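Local coordinates for 462aa long hypothetical selenium-binding protein (Sulfolobus tokodaii, PDB 2ECE), which is of uncertain function but may bind selenium, and folds as a seven-bladed beta propeller, at residues V47-V50 / E55-S58; L73-W78 / A253-P258; I328-K333 / I388-R393; R394-N399 / V447-G452. All coordinates share one frame; numbering follows the deposited sequence.

Overall arrangement
The four contacts run from the propeller's axis to its periphery. The centre of contact 2 lies about 3 Å from that of the chain; there a histidine from the loop before strand 77-78 and a glutamate of strand 250-258 share a hydrogen bond. Contacts 3 and 4 are buried farther out. Contact 3 joins the sheet of strands 386-388 and 394-398 to that of strand 326-328 through loops, aliphatic packing and a bridging water; contact 4 joins it to the sheet holding strand 443-449 through apolar side chains. Contact 1, partly buried, its centre about 22 Å from the chain's, is a polar closure within one hairpin of that last sheet; it touches contact 4 where Val-50 packs on Tyr-396.

Contact 1 of 4, residues V47-V50 / E55-S58; sequences VVDV and ETYS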
loop_
_atom_site.group_PDB
_atom_site.type_symbol
_atom_site.label_atom_id
_atom_site.label_comp_id
_atom_site.label_asym_id
_atom_site.label_seq_id
_atom_site.Cartn_x
_atom_site.Cartn_y
_atom_site.Cartn_z
ATOM N N VAL A 47 3.339 17.127 3.911
ATOM C CA VAL A 47 2.475 17.694 2.889
ATOM C C VAL A 47 3.391 18.200 1.782
ATOM O O VAL A 47 4.143 19.152 1.980
ATOM C CB VAL A 47 1.639 18.870 3.434
ATOM C CG1 VAL A 47 0.723 19.398 2.342
ATOM C CG2 VAL A 47 0.818 18.413 4.635
ATOM N N VAL A 48 3.333 17.549 0.625
ATOM C CA VAL A 48 4.164 17.912 -0.513
ATOM C C VAL A 48 3.369 18.610 -1.616
ATOM O O VAL A 48 2.326 18.107 -2.061
ATOM C CB VAL A 48 4.853 16.664 -1.113
ATOM C CG1 VAL A 48 5.672 17.053 -2.331
ATOM C CG2 VAL A 48 5.752 16.016 -0.067
ATOM N N ASP A 49 3.869 19.775 -2.035
ATOM C CA ASP A 49 3.238 20.557 -3.096
ATOM C C ASP A 49 3.625 19.842 -4.372
ATOM O O ASP A 49 4.806 19.732 -4.727
ATOM C CB ASP A 49 3.764 21.996 -3.139
ATOM C CG ASP A 49 2.926 22.892 -4.042
ATOM O OD1 ASP A 49 2.434 22.400 -5.086
ATOM O OD2 ASP A 49 2.761 24.088 -3.708
ATOM N N VAL A 50 2.611 19.366 -5.071
ATOM C CA VAL A 50 2.827 18.596 -6.266
ATOM C C VAL A 50 2.329 19.225 -7.579
ATOM O O VAL A 50 2.292 18.565 -8.618
ATOM C CB VAL A 50 2.240 17.178 -5.988
ATOM C CG1 VAL A 50 1.114 16.831 -6.924
ATOM C CG2 VAL A 50 3.350 16.161 -6.007
ATOM N N GLU A 55 4.715 27.924 -6.736
ATOM C CA GLU A 55 6.046 28.409 -6.421
ATOM C C GLU A 55 6.727 27.524 -5.379
ATOM O O GLU A 55 7.935 27.626 -5.160
ATOM C CB GLU A 55 5.967 29.867 -5.964
ATOM C CG GLU A 55 5.606 30.795 -7.126
ATOM C CD GLU A 55 5.368 32.229 -6.710
ATOM O OE1 GLU A 55 5.258 33.089 -7.611
ATOM O OE2 GLU A 55 5.283 32.500 -5.493
ATOM N N THR A 56 5.951 26.649 -4.742
ATOM C CA THR A 56 6.512 25.726 -3.760
ATOM C C THR A 56 6.401 24.296 -4.287
ATOM O O THR A 56 6.268 23.343 -3.521
ATOM C CB THR A 56 5.809 25.833 -2.382
ATOM O OG1 THR A 56 4.385 25.820 -2.547
ATOM C CG2 THR A 56 6.241 27.106 -1.671
ATOM N N TYR A 57 6.469 24.164 -5.609
ATOM C CA TYR A 57 6.390 22.866 -6.272
ATOM C C TYR A 57 7.549 21.969 -5.835
ATOM O O TYR A 57 8.687 22.423 -5.733
ATOM C CB TYR A 57 6.423 23.074 -7.791
ATOM C CG TYR A 57 6.548 21.812 -8.619
ATOM C CD1 TYR A 57 5.595 20.795 -8.538
ATOM C CD2 TYR A 57 7.610 21.648 -9.509
ATOM C CE1 TYR A 57 5.695 19.648 -9.328
ATOM C CE2 TYR A 57 7.719 20.512 -10.298
ATOM C CZ TYR A 57 6.759 19.514 -10.203
ATOM O OH TYR A 57 6.871 18.390 -10.985
ATOM N N SER A 58 7.245 20.701 -5.565
ATOM C CA SER A 58 8.243 19.715 -5.144
ATOM C C SER A 58 8.881 20.029 -3.792
ATOM O O SER A 58 10.019 19.631 -3.520
ATOM C CB SER A 58 9.338 19.584 -6.207
ATOM O OG SER A 58 10.170 18.463 -5.945
#
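Asp-49 and Thr-56 meet through a short hydrogen bond, 2.6 Å from Thr-56 OG1 to Asp-49 OD2. The hydroxyl approaches on the anti side of that oxygen, lifted 27° out of the carboxylate plane, and the two side chains cross at about a right angle. The backbone of the same aspartate is engaged as well: Ser-58 N donates to Asp-49 O over 2.8 Å, so that both ends of Asp-49 are tied to the returning chain. Next to this bond the Tyr-57 ring presents its edge to a peptide group: Val-50 O lies near the ring plane, 3.6 Å from Tyr-57 CE1. The CB of Tyr-57 points away from Val-47 to Val-50, yet with CG anti to the backbone N (chi1 172°) the ring lies back alongside Val-50, and Ser-58 CB rests over the rim of one ring face.

Further out, Arg-118 forms a salt bridge with Asp-49 OD2 and a hydrogen bond with Thr-56 OG1, while Ser-54 OG also bonds OD2 and Asn-51 N bonds OD1. Tyr-57 OH is hydrogen-bonded to Lys-420 NZ, which lies on the adjoining sheet. A carboxylate surrounded by a guanidinium group, two hydroxyls and a backbone N-H is likely to stay ionised, and its several bonds fix the course of the loop between strands 44-49 and 60-65.

Contact 2 of 4, residues L73-W78 / A253-P258; sequences LHHFGW and ALELRP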
loop_
_atom_site.group_PDB
_atom_site.type_symbol
_atom_site.label_atom_id
_atom_site.label_comp_id
_atom_site.label_asym_id
_atom_site.label_seq_id
_atom_site.Cartn_x
_atom_site.Cartn_y
_atom_site.Cartn_z
ATOM N N LEU A 73 4.607 4.789 11.047
ATOM C CA LEU A 73 3.591 5.124 10.055
ATOM C C LEU A 73 3.886 4.245 8.862
ATOM O O LEU A 73 5.040 3.827 8.660
ATOM C CB LEU A 73 3.660 6.598 9.645
ATOM C CG LEU A 73 3.195 7.622 10.689
ATOM C CD1 LEU A 73 2.826 8.926 10.002
ATOM C CD2 LEU A 73 1.983 7.087 11.437
ATOM N N HIS A 74 2.834 3.850 8.156
ATOM C CA HIS A 74 3.034 2.994 6.991
ATOM C C HIS A 74 1.989 3.304 5.896
ATOM O O HIS A 74 2.189 4.155 5.034
ATOM C CB HIS A 74 2.853 1.602 7.539
ATOM C CG HIS A 74 3.297 0.490 6.648
ATOM N ND1 HIS A 74 4.587 0.005 6.663
ATOM C CD2 HIS A 74 2.597 -0.327 5.828
ATOM C CE1 HIS A 74 4.661 -1.066 5.892
ATOM N NE2 HIS A 74 3.468 -1.288 5.371
ATOM N N HIS A 75 0.787 2.809 6.142
ATOM C CA HIS A 75 -0.324 2.969 5.201
ATOM C C HIS A 75 -1.371 3.834 5.895
ATOM O O HIS A 75 -1.455 3.841 7.123
ATOM C CB HIS A 75 -0.965 1.605 4.837
ATOM C CG HIS A 75 -0.270 0.865 3.729
ATOM N ND1 HIS A 75 1.033 1.122 3.357
ATOM C CD2 HIS A 75 -0.695 -0.146 2.929
ATOM C CE1 HIS A 75 1.379 0.306 2.376
ATOM N NE2 HIS A 75 0.349 -0.473 2.098
ATOM N N PHE A 76 -2.135 4.589 5.115
ATOM C CA PHE A 76 -3.206 5.419 5.664
ATOM C C PHE A 76 -4.249 5.702 4.587
ATOM O O PHE A 76 -4.029 5.417 3.412
ATOM C CB PHE A 76 -2.676 6.738 6.270
ATOM C CG PHE A 76 -2.083 7.701 5.271
ATOM C CD1 PHE A 76 -0.830 7.468 4.716
ATOM C CD2 PHE A 76 -2.774 8.856 4.905
ATOM C CE1 PHE A 76 -0.266 8.371 3.807
ATOM C CE2 PHE A 76 -2.223 9.771 3.994
ATOM C CZ PHE A 76 -0.966 9.525 3.446
ATOM N N GLY A 77 -5.389 6.251 4.979
ATOM C CA GLY A 77 -6.422 6.525 3.998
ATOM C C GLY A 77 -7.399 7.593 4.434
ATOM O O GLY A 77 -7.239 8.192 5.492
ATOM N N TRP A 78 -8.409 7.834 3.605
ATOM C CA TRP A 78 -9.426 8.840 3.901
ATOM C C TRP A 78 -10.599 8.276 4.680
ATOM O O TRP A 78 -10.872 7.079 4.624
ATOM C CB TRP A 78 -9.967 9.441 2.604
ATOM C CG TRP A 78 -8.938 10.131 1.777
ATOM C CD1 TRP A 78 -8.257 9.615 0.715
ATOM C CD2 TRP A 78 -8.514 11.488 1.911
ATOM N NE1 TRP A 78 -7.440 10.575 0.171
ATOM C CE2 TRP A 78 -7.579 11.735 0.885
ATOM C CE3 TRP A 78 -8.839 12.523 2.800
ATOM C CZ2 TRP A 78 -6.960 12.980 0.719
ATOM C CZ3 TRP A 78 -8.222 13.765 2.633
ATOM C CH2 TRP A 78 -7.294 13.978 1.600
ATOM N N ALA A 253 1.940 -12.859 0.730
ATOM C CA ALA A 253 0.877 -12.497 -0.198
ATOM C C ALA A 253 0.514 -11.093 0.302
ATOM O O ALA A 253 -0.273 -10.978 1.253
ATOM C CB ALA A 253 -0.305 -13.465 -0.044
ATOM N N LEU A 254 1.035 -10.041 -0.331
ATOM C CA LEU A 254 0.808 -8.699 0.132
ATOM C C LEU A 254 -0.426 -7.975 -0.486
ATOM O O LEU A 254 -1.553 -8.117 0.009
ATOM C CB LEU A 254 2.167 -7.870 -0.060
ATOM C CG LEU A 254 3.296 -8.531 0.781
ATOM C CD1 LEU A 254 4.396 -7.512 0.882
ATOM C CD2 LEU A 254 2.860 -8.952 2.202
ATOM N N GLU A 255 -0.080 -6.937 -1.282
ATOM C CA GLU A 255 -1.021 -5.991 -1.875
ATOM C C GLU A 255 -2.078 -6.473 -2.818
ATOM O O GLU A 255 -1.782 -7.080 -3.866
ATOM C CB GLU A 255 -0.243 -4.825 -2.547
ATOM C CG GLU A 255 0.741 -4.051 -1.660
ATOM C CD GLU A 255 0.083 -3.269 -0.529
ATOM O OE1 GLU A 255 -1.053 -2.793 -0.711
ATOM O OE2 GLU A 255 0.713 -3.110 0.540
ATOM N N LEU A 256 -3.322 -6.155 -2.466
ATOM C CA LEU A 256 -4.490 -6.611 -3.232
ATOM C C LEU A 256 -5.054 -5.504 -4.081
ATOM O O LEU A 256 -5.403 -4.445 -3.555
ATOM C CB LEU A 256 -5.594 -7.133 -2.289
ATOM C CG LEU A 256 -5.399 -8.545 -1.741
ATOM C CD1 LEU A 256 -6.259 -8.764 -0.510
ATOM C CD2 LEU A 256 -5.736 -9.545 -2.835
ATOM N N ARG A 257 -5.160 -5.728 -5.386
ATOM C CA ARG A 257 -5.661 -4.677 -6.256
ATOM C C ARG A 257 -6.742 -5.128 -7.231
ATOM O O ARG A 257 -6.450 -5.642 -8.309
ATOM C CB ARG A 257 -4.504 -4.052 -7.045
ATOM C CG ARG A 257 -3.419 -3.397 -6.186
ATOM C CD ARG A 257 -3.898 -2.101 -5.508
ATOM N NE ARG A 257 -2.799 -1.427 -4.809
ATOM C CZ ARG A 257 -2.366 -1.744 -3.592
ATOM N NH1 ARG A 257 -2.941 -2.722 -2.907
ATOM N NH2 ARG A 257 -1.331 -1.101 -3.071
ATOM N N PRO A 258 -8.015 -4.969 -6.841
ATOM C CA PRO A 258 -9.135 -5.354 -7.708
ATOM C C PRO A 258 -9.089 -4.389 -8.901
ATOM O O PRO A 258 -8.556 -3.282 -8.770
ATOM C CB PRO A 258 -10.364 -5.062 -6.840
ATOM C CG PRO A 258 -9.842 -5.173 -5.424
ATOM C CD PRO A 258 -8.490 -4.514 -5.520
#
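Glu-255 OE1 is gripped by both terminal nitrogens of Arg-257, at 2.9 Å from NH1 and 2.9 Å from NH2, while the other carboxylate oxygen is turned to His-75. The guanidinium meets OE1 end-on with the oxygen in its plane; NH1 is met by the anti lone pair of OE1, and NH2 comes from above the carboxylate plane. Arg-257 NH1 also reaches back to Leu-256 O at 3.1 Å, sitting above that carbonyl's plane, a bond that may limit the turning of the group.

Across the contact, His-75 NE2 donates to Glu-255 OE2 over 3.1 Å, with an N-H...O angle of 156°. This His-carboxylate bond engages OE2 on its syn side and joins side chains that approach from opposite directions, the imidazole and carboxylate planes standing 48° apart. Glu-255 does not extend straight from its strand; a bend at chi2 (-66°) curls the carboxylate so that it can serve the arginine and the histidine together. A leucine at Glu-255 would probably leave His-75 NE2 without this acceptor and its ring freer to turn, and cost Arg-257 one of its carboxylate partners.

His-74, His-141 and His-445 have their rings gathered around His-75, and Asp-325 provides a second carboxylate for Arg-257. The pair lies close to the centre of the propeller, where His-75, on the approach to strand 77-78, faces strand 250-258, the edge strand of a separate sheet that continues into strand 266-274.

Contact 3 of 4, residues I328-K333 / I388-R393; sequences ISLDDK and ISRDGR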
loop_
_atom_site.group_PDB
_atom_site.type_symbol
_atom_site.label_atom_id
_atom_site.label_comp_id
_atom_site.label_asym_id
_atom_site.label_seq_id
_atom_site.Cartn_x
_atom_site.Cartn_y
_atom_site.Cartn_z
ATOM N N ILE A 328 -2.713 -0.243 -9.949
ATOM C CA ILE A 328 -3.305 -0.236 -11.286
ATOM C C ILE A 328 -3.856 1.136 -11.659
ATOM O O ILE A 328 -4.501 1.799 -10.840
ATOM C CB ILE A 328 -4.467 -1.255 -11.364
ATOM C CG1 ILE A 328 -3.980 -2.638 -10.928
ATOM C CG2 ILE A 328 -5.037 -1.296 -12.775
ATOM C CD1 ILE A 328 -5.102 -3.642 -10.755
ATOM N N SER A 329 -3.615 1.570 -12.894
ATOM C CA SER A 329 -4.140 2.867 -13.329
ATOM C C SER A 329 -5.665 2.775 -13.389
ATOM O O SER A 329 -6.211 1.690 -13.569
ATOM C CB SER A 329 -3.575 3.250 -14.704
ATOM O OG SER A 329 -3.785 2.223 -15.655
ATOM N N LEU A 330 -6.351 3.908 -13.232
ATOM C CA LEU A 330 -7.816 3.927 -13.239
ATOM C C LEU A 330 -8.511 3.301 -14.451
ATOM O O LEU A 330 -9.613 2.778 -14.324
ATOM C CB LEU A 330 -8.326 5.359 -13.058
ATOM C CG LEU A 330 -8.515 5.867 -11.626
ATOM C CD1 LEU A 330 -9.612 5.070 -10.948
ATOM C CD2 LEU A 330 -7.211 5.742 -10.850
ATOM N N ASP A 331 -7.888 3.365 -15.622
ATOM C CA ASP A 331 -8.486 2.792 -16.829
ATOM C C ASP A 331 -8.244 1.289 -16.887
ATOM O O ASP A 331 -8.609 0.627 -17.854
ATOM C CB ASP A 331 -7.898 3.451 -18.079
ATOM C CG ASP A 331 -6.381 3.432 -18.083
ATOM O OD1 ASP A 331 -5.794 2.651 -17.300
ATOM O OD2 ASP A 331 -5.775 4.188 -18.870
ATOM N N ASP A 332 -7.625 0.754 -15.840
ATOM C CA ASP A 332 -7.332 -0.672 -15.766
ATOM C C ASP A 332 -6.433 -1.146 -16.897
ATOM O O ASP A 332 -6.378 -2.339 -17.195
ATOM C CB ASP A 332 -8.630 -1.494 -15.780
ATOM C CG ASP A 332 -9.416 -1.374 -14.483
ATOM O OD1 ASP A 332 -8.783 -1.198 -13.419
ATOM O OD2 ASP A 332 -10.661 -1.473 -14.521
ATOM N N LYS A 333 -5.708 -0.218 -17.516
ATOM C CA LYS A 333 -4.833 -0.576 -18.626
ATOM C C LYS A 333 -3.413 -0.946 -18.200
ATOM O O LYS A 333 -2.776 -1.796 -18.824
ATOM C CB LYS A 333 -4.786 0.576 -19.640
ATOM C CG LYS A 333 -4.071 0.248 -20.939
ATOM C CD LYS A 333 -4.015 1.456 -21.866
ATOM C CE LYS A 333 -3.401 1.081 -23.208
ATOM N NZ LYS A 333 -3.267 2.261 -24.120
ATOM N N ILE A 388 -0.505 6.339 -8.189
ATOM C CA ILE A 388 -0.752 6.896 -9.513
ATOM C C ILE A 388 -1.833 7.964 -9.519
ATOM O O ILE A 388 -2.867 7.819 -8.866
ATOM C CB ILE A 388 -1.207 5.793 -10.487
ATOM C CG1 ILE A 388 -0.371 4.529 -10.284
ATOM C CG2 ILE A 388 -1.090 6.290 -11.922
ATOM C CD1 ILE A 388 -1.023 3.261 -10.853
ATOM N N SER A 389 -1.598 9.032 -10.274
ATOM C CA SER A 389 -2.582 10.096 -10.384
ATOM C C SER A 389 -3.808 9.486 -11.058
ATOM O O SER A 389 -3.708 8.468 -11.740
ATOM C CB SER A 389 -2.029 11.241 -11.236
ATOM O OG SER A 389 -1.606 10.762 -12.502
ATOM N N ARG A 390 -4.966 10.104 -10.862
ATOM C CA ARG A 390 -6.188 9.598 -11.465
ATOM C C ARG A 390 -6.130 9.602 -12.985
ATOM O O ARG A 390 -6.672 8.694 -13.621
ATOM C CB ARG A 390 -7.396 10.396 -10.964
ATOM C CG ARG A 390 -7.922 9.878 -9.633
ATOM C CD ARG A 390 -8.993 10.761 -9.010
ATOM N NE ARG A 390 -8.475 12.051 -8.566
ATOM C CZ ARG A 390 -8.450 13.148 -9.316
ATOM N NH1 ARG A 390 -8.918 13.115 -10.558
ATOM N NH2 ARG A 390 -7.958 14.276 -8.825
ATOM N N ASP A 391 -5.464 10.594 -13.577
ATOM C CA ASP A 391 -5.377 10.636 -15.034
ATOM C C ASP A 391 -4.368 9.621 -15.544
ATOM O O ASP A 391 -4.225 9.433 -16.753
ATOM C CB ASP A 391 -5.036 12.050 -15.550
ATOM C CG ASP A 391 -3.666 12.547 -15.098
ATOM O OD1 ASP A 391 -2.808 11.726 -14.709
ATOM O OD2 ASP A 391 -3.442 13.778 -15.156
ATOM N N GLY A 392 -3.674 8.965 -14.612
ATOM C CA GLY A 392 -2.704 7.943 -14.968
ATOM C C GLY A 392 -1.368 8.374 -15.552
ATOM O O GLY A 392 -0.559 7.521 -15.919
ATOM N N ARG A 393 -1.118 9.678 -15.626
ATOM C CA ARG A 393 0.130 10.181 -16.199
ATOM C C ARG A 393 1.317 10.301 -15.239
ATOM O O ARG A 393 2.465 10.322 -15.681
ATOM C CB ARG A 393 -0.119 11.545 -16.851
ATOM C CG ARG A 393 -1.208 11.521 -17.914
ATOM C CD ARG A 393 -1.608 12.926 -18.338
ATOM N NE ARG A 393 -2.774 12.908 -19.221
ATOM C CZ ARG A 393 -2.735 12.599 -20.515
ATOM N NH1 ARG A 393 -1.581 12.284 -21.095
ATOM N NH2 ARG A 393 -3.856 12.593 -21.226
HETATM O O HOH W 1 -4.933 6.324 -13.158
#
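Ile-388 and Ile-328 meet in the tightly packed part of this contact, where a methyl group presses on backbone: Ile-388 CD1 lies 3.6 Å from Ile-328 C, and the same CD1 is 3.7 Å from Ser-329 N. With chi2 at 161° the isoleucine chain runs out extended, carrying CD1 over that peptide. Leu-330 packs its aliphatic side chain on the backbone of Arg-390, its CB 3.8 Å from Arg-390 O and its CD2 4.0 Å from Arg-390 CA. The charged end of Arg-390 is bound to carbonyls of Pro-23, Ala-19 and Gly-452.

Between these two places the backbones are linked through water. Water 1 accepts from Leu-330 N at 2.8 Å and donates to Ser-389 O at 2.8 Å, joining polar groups that do not meet directly. Toward solvent the contact loosens: Asp-331 and Arg-393 are exposed, and Gly-392, partly exposed and at positive phi, comes near Ser-329 without a side chain of its own.

Each loop is stiffened in the same manner. Asp-331 OD1 accepts from Ser-329 OG and Lys-333 N, as Asp-391 OD1 does from Ser-389 OG and Arg-393 N. Two type I turns, each with an Asx turn, are thus set side by side, equivalent connections from the first to the second strand of adjacent blades, as expected of the repeating architecture of a beta propeller.

Contact 4 of 4, residues R394-N399 / V447-G452; sequences RVYVTN and VRLSGG
Val-447 meets Thr-398 methyl to methyl, with Val-447 CG2 3.7 Å from Thr-398 CG2. Its other branch looks toward the tyrosine, Val-447 CG1 lying 4.4 Å from Tyr-396 CB. With CG2 anti to the carbonyl carbon (chi1 58°, measured to OG1), Thr-398 turns its methyl to the valine while OG1 bonds the carbonyl of His-445. At Arg-448 the side chain folds back, NH1 reaching Val-447 O at 3.2 Å and forming a salt bridge with Asp-453, while NE bonds the carbonyl of Phe-76.

Strands 443-449 and 394-398 belong to adjacent sheets, stacked with axes 8.9 Å apart and directions 151° apart. The first of them pairs with N-terminal strand 27-33, the "velcro" closure familiar from beta propellers, so this packing lies at the seam where the ring closes.

Leu-449 then brings both methyls obliquely up to the CD2-CE2 side of the tyrosine ring: CD2 is 3.6 Å from Tyr-396 CE2, and CD1 is 3.8 Å from that same CE2. An alanine in place of Tyr-396 would remove the ring, which is likely to leave a gap beside Leu-449 and Glu-25 without the phenol hydroxyl it bonds. From Leu-449 the chain enters a type II turn, closed by Gly-452 N bonding to Leu-449 O at 2.9 Å.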
loop_
_atom_site.group_PDB
_atom_site.type_symbol
_atom_site.label_atom_id
_atom_site.label_comp_id
_atom_site.label_asym_id
_atom_site.label_seq_id
_atom_site.Cartn_x
_atom_site.Cartn_y
_atom_site.Cartn_z
ATOM N N ARG A 394 1.052 10.366 -13.936
ATOM C CA ARG A 394 2.130 10.515 -12.956
ATOM C C ARG A 394 2.158 9.396 -11.913
ATOM O O ARG A 394 1.118 9.010 -11.373
ATOM C CB ARG A 394 1.992 11.871 -12.251
ATOM C CG ARG A 394 1.929 13.068 -13.214
ATOM C CD ARG A 394 1.476 14.341 -12.511
ATOM N NE ARG A 394 0.072 14.279 -12.102
ATOM C CZ ARG A 394 -0.963 14.394 -12.933
ATOM N NH1 ARG A 394 -0.768 14.581 -14.234
ATOM N NH2 ARG A 394 -2.202 14.328 -12.461
ATOM N N VAL A 395 3.354 8.875 -11.643
ATOM C CA VAL A 395 3.527 7.818 -10.652
ATOM C C VAL A 395 4.496 8.328 -9.592
ATOM O O VAL A 395 5.617 8.723 -9.904
ATOM C CB VAL A 395 4.114 6.526 -11.271
ATOM C CG1 VAL A 395 4.184 5.427 -10.206
ATOM C CG2 VAL A 395 3.265 6.069 -12.446
ATOM N N TYR A 396 4.054 8.348 -8.341
ATOM C CA TYR A 396 4.895 8.813 -7.250
ATOM C C TYR A 396 5.517 7.582 -6.599
ATOM O O TYR A 396 4.862 6.552 -6.455
ATOM C CB TYR A 396 4.054 9.617 -6.268
ATOM C CG TYR A 396 3.482 10.876 -6.892
ATOM C CD1 TYR A 396 4.235 12.048 -6.957
ATOM C CD2 TYR A 396 2.206 10.881 -7.467
ATOM C CE1 TYR A 396 3.733 13.195 -7.575
ATOM C CE2 TYR A 396 1.696 12.028 -8.090
ATOM C CZ TYR A 396 2.464 13.177 -8.138
ATOM O OH TYR A 396 1.959 14.318 -8.723
ATOM N N VAL A 397 6.782 7.695 -6.208
ATOM C CA VAL A 397 7.508 6.567 -5.636
ATOM C C VAL A 397 8.273 6.901 -4.356
ATOM O O VAL A 397 8.984 7.908 -4.310
ATOM C CB VAL A 397 8.541 6.035 -6.658
ATOM C CG1 VAL A 397 9.104 4.704 -6.189
ATOM C CG2 VAL A 397 7.904 5.919 -8.046
ATOM N N THR A 398 8.115 6.075 -3.320
ATOM C CA THR A 398 8.863 6.260 -2.068
ATOM C C THR A 398 9.696 4.984 -1.861
ATOM O O THR A 398 9.523 4.015 -2.604
ATOM C CB THR A 398 7.953 6.544 -0.854
ATOM O OG1 THR A 398 7.017 5.472 -0.680
ATOM C CG2 THR A 398 7.226 7.876 -1.053
ATOM N N ASN A 399 10.552 4.947 -0.845
ATOM C CA ASN A 399 11.478 3.811 -0.722
ATOM C C ASN A 399 11.606 2.956 0.532
ATOM O O ASN A 399 12.463 2.068 0.572
ATOM C CB ASN A 399 12.873 4.323 -1.076
ATOM C CG ASN A 399 13.349 5.400 -0.117
ATOM O OD1 ASN A 399 12.551 6.208 0.372
ATOM N ND2 ASN A 399 14.651 5.423 0.156
ATOM N N VAL A 447 1.689 7.177 -0.105
ATOM C CA VAL A 447 1.360 8.501 -0.606
ATOM C C VAL A 447 -0.125 8.575 -0.942
ATOM O O VAL A 447 -0.668 7.665 -1.561
ATOM C CB VAL A 447 2.181 8.816 -1.887
ATOM C CG1 VAL A 447 1.724 10.125 -2.511
ATOM C CG2 VAL A 447 3.661 8.894 -1.541
ATOM N N ARG A 448 -0.783 9.647 -0.512
ATOM C CA ARG A 448 -2.193 9.851 -0.826
ATOM C C ARG A 448 -2.300 11.213 -1.496
ATOM O O ARG A 448 -1.917 12.231 -0.918
ATOM C CB ARG A 448 -3.078 9.815 0.433
ATOM C CG ARG A 448 -3.936 8.542 0.546
ATOM C CD ARG A 448 -3.091 7.330 0.947
ATOM N NE ARG A 448 -3.761 6.044 0.735
ATOM C CZ ARG A 448 -3.883 5.445 -0.446
ATOM N NH1 ARG A 448 -3.382 6.011 -1.537
ATOM N NH2 ARG A 448 -4.496 4.274 -0.537
ATOM N N LEU A 449 -2.815 11.229 -2.719
ATOM C CA LEU A 449 -2.949 12.476 -3.461
ATOM C C LEU A 449 -4.262 13.188 -3.138
ATOM O O LEU A 449 -5.315 12.556 -3.035
ATOM C CB LEU A 449 -2.865 12.192 -4.964
ATOM C CG LEU A 449 -1.642 11.384 -5.419
ATOM C CD1 LEU A 449 -1.753 11.079 -6.913
ATOM C CD2 LEU A 449 -0.365 12.168 -5.115
ATOM N N SER A 450 -4.197 14.504 -2.968
ATOM C CA SER A 450 -5.395 15.279 -2.676
ATOM C C SER A 450 -6.405 15.019 -3.795
ATOM O O SER A 450 -6.051 15.041 -4.969
ATOM C CB SER A 450 -5.061 16.773 -2.603
ATOM O OG SER A 450 -4.465 17.229 -3.807
ATOM N N GLY A 451 -7.654 14.749 -3.430
ATOM C CA GLY A 451 -8.663 14.486 -4.443
ATOM C C GLY A 451 -8.785 13.021 -4.829
ATOM O O GLY A 451 -9.592 12.665 -5.688
ATOM N N GLY A 452 -7.984 12.165 -4.200
ATOM C CA GLY A 452 -8.043 10.744 -4.503
ATOM C C GLY A 452 -7.007 10.278 -5.511
ATOM O O GLY A 452 -6.506 11.067 -6.308
#